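Local atomic coordinates of sugar phosphate isomerase/epimerase (Parabacteroides distasonis, PDB entry 3L23), a protein that binds a magnesium ion in a xylose isomerase-like TIM barrel and is probably an isomerase or epimerase acting on sugars. Residues 227-232 and 259-264; 246-250 and 291-296. The contacts are given in a common frame with arbitrary orientation. Numbering follows the deposited sequence.

Both contacts lie within one TIM barrel, and each is partly buried: contact 1 in its outer helical layer, contact 2 where a beta-to-alpha loop meets that layer. Their centres are about 18 Å apart. Contact 1 sets two neighbouring helices side by side; contact 2 lays the loop that follows strand 238-243 against the last helix, 285-298. Along the chain the segments alternate, 227-232, 246-250, 259-264, 291-296, and the two contacts touch where Phe261 CZ packs 3.8 Å from Leu296 CD2. Their chemistry differs: aliphatic and selenomethionine packing topped by a glutamine pair in contact 1, ring, sulfur and CH-pi contacts without a hydrogen bond in contact 2, whose Phe249 lies closer to the metal site.

Contact 1. Residues 227-232 and 259-264; sequences PVEYMQ and MIFKQM
Residues 227-232 and 259-264 are both alpha-helical and run side by side in the same direction, their short axes 9.7 Å apart at closest approach and only 9° from parallel. The register is set by Val228 and Ile260, whose CA atoms lie 6.0 Å apart. The CA-to-CB bond of Val228 (chi1 t) points toward the other helix: Val228 CG2 meets Met259 CG at 3.8 Å and Ile260 CG1 at 4.1 Å. On the barrel side, Pro227 CG reaches Ile260 CD1 at 4.3 Å. One turn on, Met231, like Met259 and Met264 a selenomethionine, takes the m,t,m rotamer and lays its CB 3.7 Å from Gln263 CG and its SE 3.9 Å from Met264 N, while its CE comes within 4.3 Å of Ile260 CG2. On the more exposed side, Gln263 (t,p) and Gln232 (m,t) bridge the helices: Gln232 NE2 donates to Gln263 OE1 at 2.9 Å, nearly linearly. Gln263 NE2 is held by Asn267, whose ND2 also bonds Met231 O. Inward, Pro227 and Ile260 both rest on Val217 of helix 217-222, and Ile260 also meets Ile243 of strand 238-243. Parallel helices flanking strand 238-243 in sequence are what successive beta-alpha units of a TIM barrel produce.

Contact 2. Residues 246-250 and 291-296; sequences RAVFG and DCADYL
Phe249 is the centre of this contact, carried by an irregular loop, 246-250, that lies against one side of the alpha-helical segment 291-296. Phe249 CA lies 5.4 Å from Cys292 CA, the closest CA pair between the two segments. Val248 and Phe249 have polyproline II-like backbone angles (phi/psi -63/136 and -51/132), and Gly250 then turns to positive phi (82/0). Phe249 takes chi1 m with chi2 near -15°, which places Cys292 (chi1 m) over one face of its ring: Cys292 SG sits 3.8 Å from the ring centroid in a sulfur-aromatic contact, and CB makes a CH-pi contact at 3.9 Å. At the ring edge, Phe249 CE2 meets Leu296 CG at 4.0 Å; Leu296 is m,t. Tyr295, chi1 t and chi2 near -86°, presents its face to the Phe249 edge in an offset edge-to-face pair, centroids 5.9 Å apart and planes at 82°. Phe249 CB also lies over that tyrosine face, 3.8 Å from its centroid. Gly250 CA passes 3.9 Å from Tyr295 CE2, and a CB there would clash with this ring. At the other end, Val248 (chi1 t) puts CG1 3.6 Å from Asp291 CB; the Asp291 carboxylate itself forms a salt bridge with Arg283. On the barrel side, Phe249, Cys292 and Leu296 all meet Val274 of strand 272-274, and the Phe249 side chain is about 6 Å from that of the magnesium ligand Glu275. The loop follows the strand that carries the ligand His242: a beta-to-alpha loop of a TIM barrel, packed on the last helix, with the Phe249 side chain about 10 Å from the bound magnesium.

Contact 1. Residues 227-232 and 259-264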
loop_
_atom_site.group_PDB
_atom_site.type_symbol
_atom_site.label_atom_id
_atom_site.label_comp_id
_atom_site.label_asym_id
_atom_site.label_seq_id
_atom_site.Cartn_x
_atom_site.Cartn_y
_atom_site.Cartn_z
ATOM N N PRO A 227 14.909 -1.469 -4.949
ATOM C CA PRO A 227 13.768 -2.356 -5.060
ATOM C C PRO A 227 14.024 -3.534 -5.988
ATOM O O PRO A 227 13.449 -4.602 -5.801
ATOM C CB PRO A 227 12.670 -1.458 -5.606
ATOM C CG PRO A 227 13.340 -0.365 -6.281
ATOM C CD PRO A 227 14.605 -0.137 -5.489
ATOM N N VAL A 228 14.906 -3.369 -6.959
ATOM C CA VAL A 228 15.232 -4.501 -7.841
ATOM C C VAL A 228 15.964 -5.603 -7.084
ATOM O O VAL A 228 15.635 -6.776 -7.216
ATOM C CB VAL A 228 15.979 -4.003 -9.070
ATOM C CG1 VAL A 228 16.584 -5.161 -9.859
ATOM C CG2 VAL A 228 15.012 -3.150 -9.952
ATOM N N GLU A 229 16.969 -5.236 -6.290
ATOM C CA GLU A 229 17.648 -6.188 -5.416
ATOM C C GLU A 229 16.698 -6.890 -4.450
ATOM O O GLU A 229 16.831 -8.100 -4.216
ATOM C CB GLU A 229 18.747 -5.487 -4.604
ATOM C CG GLU A 229 19.494 -6.400 -3.641
ATOM C CD GLU A 229 20.498 -5.663 -2.707
ATOM O OE1 GLU A 229 20.473 -4.398 -2.599
ATOM O OE2 GLU A 229 21.309 -6.400 -2.094
ATOM N N TYR A 230 15.768 -6.143 -3.857
ATOM C CA TYR A 230 14.775 -6.735 -2.951
ATOM C C TYR A 230 13.895 -7.772 -3.666
ATOM O O TYR A 230 13.648 -8.874 -3.138
ATOM C CB TYR A 230 13.917 -5.667 -2.237
ATOM C CG TYR A 230 14.508 -5.343 -0.895
ATOM C CD1 TYR A 230 14.291 -6.164 0.192
ATOM C CD2 TYR A 230 15.357 -4.241 -0.734
ATOM C CE1 TYR A 230 14.893 -5.888 1.439
ATOM C CE2 TYR A 230 15.954 -3.990 0.456
ATOM C CZ TYR A 230 15.738 -4.824 1.548
ATOM O OH TYR A 230 16.386 -4.527 2.741
HETATM N N MSE A 231 13.390 -7.425 -4.843
HETATM C CA MSE A 231 12.613 -8.392 -5.643
HETATM C C MSE A 231 13.448 -9.647 -6.003
HETATM O O MSE A 231 12.937 -10.762 -5.989
HETATM C CB MSE A 231 12.051 -7.739 -6.925
HETATM C CG MSE A 231 10.761 -6.997 -6.697
HETATM SE SE MSE A 231 10.068 -6.293 -8.376
HETATM C CE MSE A 231 11.230 -4.728 -8.592
ATOM N N GLN A 232 14.726 -9.469 -6.312
ATOM C CA GLN A 232 15.581 -10.625 -6.654
ATOM C C GLN A 232 15.829 -11.501 -5.442
ATOM O O GLN A 232 15.863 -12.728 -5.547
ATOM C CB GLN A 232 16.904 -10.166 -7.254
ATOM C CG GLN A 232 16.754 -9.528 -8.647
ATOM C CD GLN A 232 18.024 -8.792 -9.143
ATOM O OE1 GLN A 232 19.052 -8.802 -8.482
ATOM N NE2 GLN A 232 17.952 -8.208 -10.321
HETATM N N MSE A 259 14.008 -1.160 -15.533
HETATM C CA MSE A 259 14.523 -2.274 -14.737
HETATM C C MSE A 259 13.505 -2.765 -13.728
HETATM O O MSE A 259 13.396 -3.966 -13.491
HETATM C CB MSE A 259 15.870 -1.884 -14.061
HETATM C CG MSE A 259 16.589 -2.998 -13.396
HETATM SE SE MSE A 259 17.347 -4.253 -14.685
HETATM C CE MSE A 259 16.517 -5.858 -13.844
ATOM N N ILE A 260 12.778 -1.838 -13.094
ATOM C CA ILE A 260 11.731 -2.202 -12.147
ATOM C C ILE A 260 10.674 -3.093 -12.827
ATOM O O ILE A 260 10.338 -4.147 -12.302
ATOM C CB ILE A 260 11.094 -0.965 -11.505
ATOM C CG1 ILE A 260 12.072 -0.375 -10.504
ATOM C CG2 ILE A 260 9.778 -1.299 -10.815
ATOM C CD1 ILE A 260 11.682 1.012 -10.025
ATOM N N PHE A 261 10.181 -2.690 -13.998
ATOM C CA PHE A 261 9.178 -3.519 -14.696
ATOM C C PHE A 261 9.741 -4.840 -15.221
ATOM O O PHE A 261 9.066 -5.862 -15.169
ATOM C CB PHE A 261 8.492 -2.753 -15.817
ATOM C CG PHE A 261 7.350 -1.927 -15.335
ATOM C CD1 PHE A 261 7.560 -0.603 -14.847
ATOM C CD2 PHE A 261 6.067 -2.463 -15.295
ATOM C CE1 PHE A 261 6.499 0.164 -14.373
ATOM C CE2 PHE A 261 5.017 -1.699 -14.824
ATOM C CZ PHE A 261 5.226 -0.402 -14.364
ATOM N N LYS A 262 10.972 -4.825 -15.708
ATOM C CA LYS A 262 11.614 -6.057 -16.138
ATOM C C LYS A 262 11.617 -7.050 -14.988
ATOM O O LYS A 262 11.256 -8.246 -15.142
ATOM C CB LYS A 262 13.033 -5.761 -16.598
ATOM C CG LYS A 262 13.821 -6.992 -16.966
ATOM C CD LYS A 262 15.050 -6.638 -17.750
ATOM C CE LYS A 262 16.056 -7.746 -17.676
ATOM N NZ LYS A 262 17.142 -7.505 -18.642
ATOM N N GLN A 263 12.026 -6.564 -13.822
ATOM C CA GLN A 263 12.109 -7.428 -12.667
ATOM C C GLN A 263 10.713 -7.878 -12.186
ATOM O O GLN A 263 10.543 -9.017 -11.764
ATOM C CB GLN A 263 12.905 -6.764 -11.512
ATOM C CG GLN A 263 13.272 -7.773 -10.436
ATOM C CD GLN A 263 14.234 -8.845 -10.923
ATOM O OE1 GLN A 263 15.296 -8.531 -11.524
ATOM N NE2 GLN A 263 13.867 -10.133 -10.724
HETATM N N MSE A 264 9.737 -6.979 -12.244
HETATM C CA MSE A 264 8.369 -7.284 -11.857
HETATM C C MSE A 264 7.828 -8.493 -12.669
HETATM O O MSE A 264 7.279 -9.459 -12.091
HETATM C CB MSE A 264 7.478 -6.050 -12.039
HETATM C CG MSE A 264 6.093 -6.211 -11.433
HETATM SE SE MSE A 264 4.934 -4.742 -11.953
HETATM C CE MSE A 264 4.487 -5.393 -13.646
#

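Contact 2. Residues 246-250 and 291-296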
loop_
_atom_site.group_PDB
_atom_site.type_symbol
_atom_site.label_atom_id
_atom_site.label_comp_id
_atom_site.label_asym_id
_atom_site.label_seq_id
_atom_site.Cartn_x
_atom_site.Cartn_y
_atom_site.Cartn_z
ATOM N N ARG A 246 9.048 10.889 -7.754
ATOM C CA ARG A 246 8.915 12.115 -6.965
ATOM C C ARG A 246 7.580 12.790 -7.267
ATOM O O ARG A 246 6.851 13.237 -6.345
ATOM C CB ARG A 246 10.072 13.040 -7.268
ATOM C CG ARG A 246 10.012 14.439 -6.687
ATOM C CD ARG A 246 9.770 14.505 -5.210
ATOM N NE ARG A 246 10.760 13.787 -4.407
ATOM C CZ ARG A 246 11.908 14.274 -3.938
ATOM N NH1 ARG A 246 12.328 15.497 -4.212
ATOM N NH2 ARG A 246 12.656 13.485 -3.182
ATOM N N ALA A 247 7.266 12.857 -8.566
ATOM C CA ALA A 247 5.993 13.409 -9.054
ATOM C C ALA A 247 5.605 12.669 -10.326
ATOM O O ALA A 247 5.460 11.467 -10.283
ATOM C CB ALA A 247 6.094 14.918 -9.276
ATOM N N VAL A 248 5.431 13.347 -11.462
ATOM C CA VAL A 248 5.093 12.613 -12.671
ATOM C C VAL A 248 6.226 11.651 -13.062
ATOM O O VAL A 248 7.418 12.019 -13.050
ATOM C CB VAL A 248 4.753 13.574 -13.842
ATOM C CG1 VAL A 248 4.597 12.783 -15.125
ATOM C CG2 VAL A 248 3.497 14.375 -13.447
ATOM N N PHE A 249 5.835 10.423 -13.423
ATOM C CA PHE A 249 6.792 9.392 -13.793
ATOM C C PHE A 249 7.782 9.875 -14.841
ATOM O O PHE A 249 7.408 10.492 -15.865
ATOM C CB PHE A 249 6.122 8.148 -14.340
ATOM C CG PHE A 249 5.207 7.430 -13.396
ATOM C CD1 PHE A 249 5.187 7.666 -12.018
ATOM C CD2 PHE A 249 4.366 6.486 -13.898
ATOM C CE1 PHE A 249 4.340 6.963 -11.202
ATOM C CE2 PHE A 249 3.532 5.756 -13.096
ATOM C CZ PHE A 249 3.536 5.953 -11.755
ATOM N N GLY A 250 9.063 9.603 -14.583
ATOM C CA GLY A 250 10.119 9.922 -15.518
ATOM C C GLY A 250 10.654 11.327 -15.544
ATOM O O GLY A 250 11.537 11.615 -16.305
ATOM N N ASP A 291 -0.788 12.112 -16.655
ATOM C CA ASP A 291 0.556 12.069 -17.186
ATOM C C ASP A 291 1.260 10.754 -16.795
ATOM O O ASP A 291 2.025 10.181 -17.591
ATOM C CB ASP A 291 1.371 13.269 -16.706
ATOM C CG ASP A 291 0.989 14.577 -17.390
ATOM O OD1 ASP A 291 0.225 14.590 -18.398
ATOM O OD2 ASP A 291 1.508 15.620 -16.950
ATOM N N CYS A 292 1.015 10.293 -15.567
ATOM C CA CYS A 292 1.543 8.983 -15.128
ATOM C C CYS A 292 1.006 7.811 -15.991
ATOM O O CYS A 292 1.752 6.919 -16.381
ATOM C CB CYS A 292 1.267 8.726 -13.660
ATOM S SG CYS A 292 2.200 9.845 -12.547
ATOM N N ALA A 293 -0.298 7.805 -16.280
ATOM C CA ALA A 293 -0.891 6.789 -17.136
ATOM C C ALA A 293 -0.267 6.850 -18.510
ATOM O O ALA A 293 0.074 5.821 -19.073
ATOM C CB ALA A 293 -2.438 6.996 -17.254
ATOM N N ASP A 294 -0.101 8.056 -19.047
ATOM C CA ASP A 294 0.411 8.241 -20.392
ATOM C C ASP A 294 1.842 7.728 -20.478
ATOM O O ASP A 294 2.217 7.118 -21.458
ATOM C CB ASP A 294 0.350 9.714 -20.816
ATOM C CG ASP A 294 -1.074 10.215 -21.090
ATOM O OD1 ASP A 294 -1.952 9.364 -21.283
ATOM O OD2 ASP A 294 -1.287 11.476 -21.133
ATOM N N TYR A 295 2.635 7.927 -19.433
ATOM C CA TYR A 295 3.984 7.390 -19.388
ATOM C C TYR A 295 3.948 5.883 -19.540
ATOM O O TYR A 295 4.682 5.317 -20.346
ATOM C CB TYR A 295 4.663 7.806 -18.074
ATOM C CG TYR A 295 6.024 7.213 -17.869
ATOM C CD1 TYR A 295 6.180 5.958 -17.308
ATOM C CD2 TYR A 295 7.162 7.915 -18.216
ATOM C CE1 TYR A 295 7.419 5.389 -17.149
ATOM C CE2 TYR A 295 8.428 7.362 -18.003
ATOM C CZ TYR A 295 8.535 6.096 -17.458
ATOM O OH TYR A 295 9.766 5.499 -17.254
ATOM N N LEU A 296 3.085 5.210 -18.779
ATOM C CA LEU A 296 3.032 3.747 -18.819
ATOM C C LEU A 296 2.497 3.236 -20.158
ATOM O O LEU A 296 2.971 2.234 -20.694
ATOM C CB LEU A 296 2.176 3.211 -17.669
ATOM C CG LEU A 296 2.650 3.478 -16.244
ATOM C CD1 LEU A 296 1.612 2.967 -15.248
ATOM C CD2 LEU A 296 4.038 2.868 -15.967
#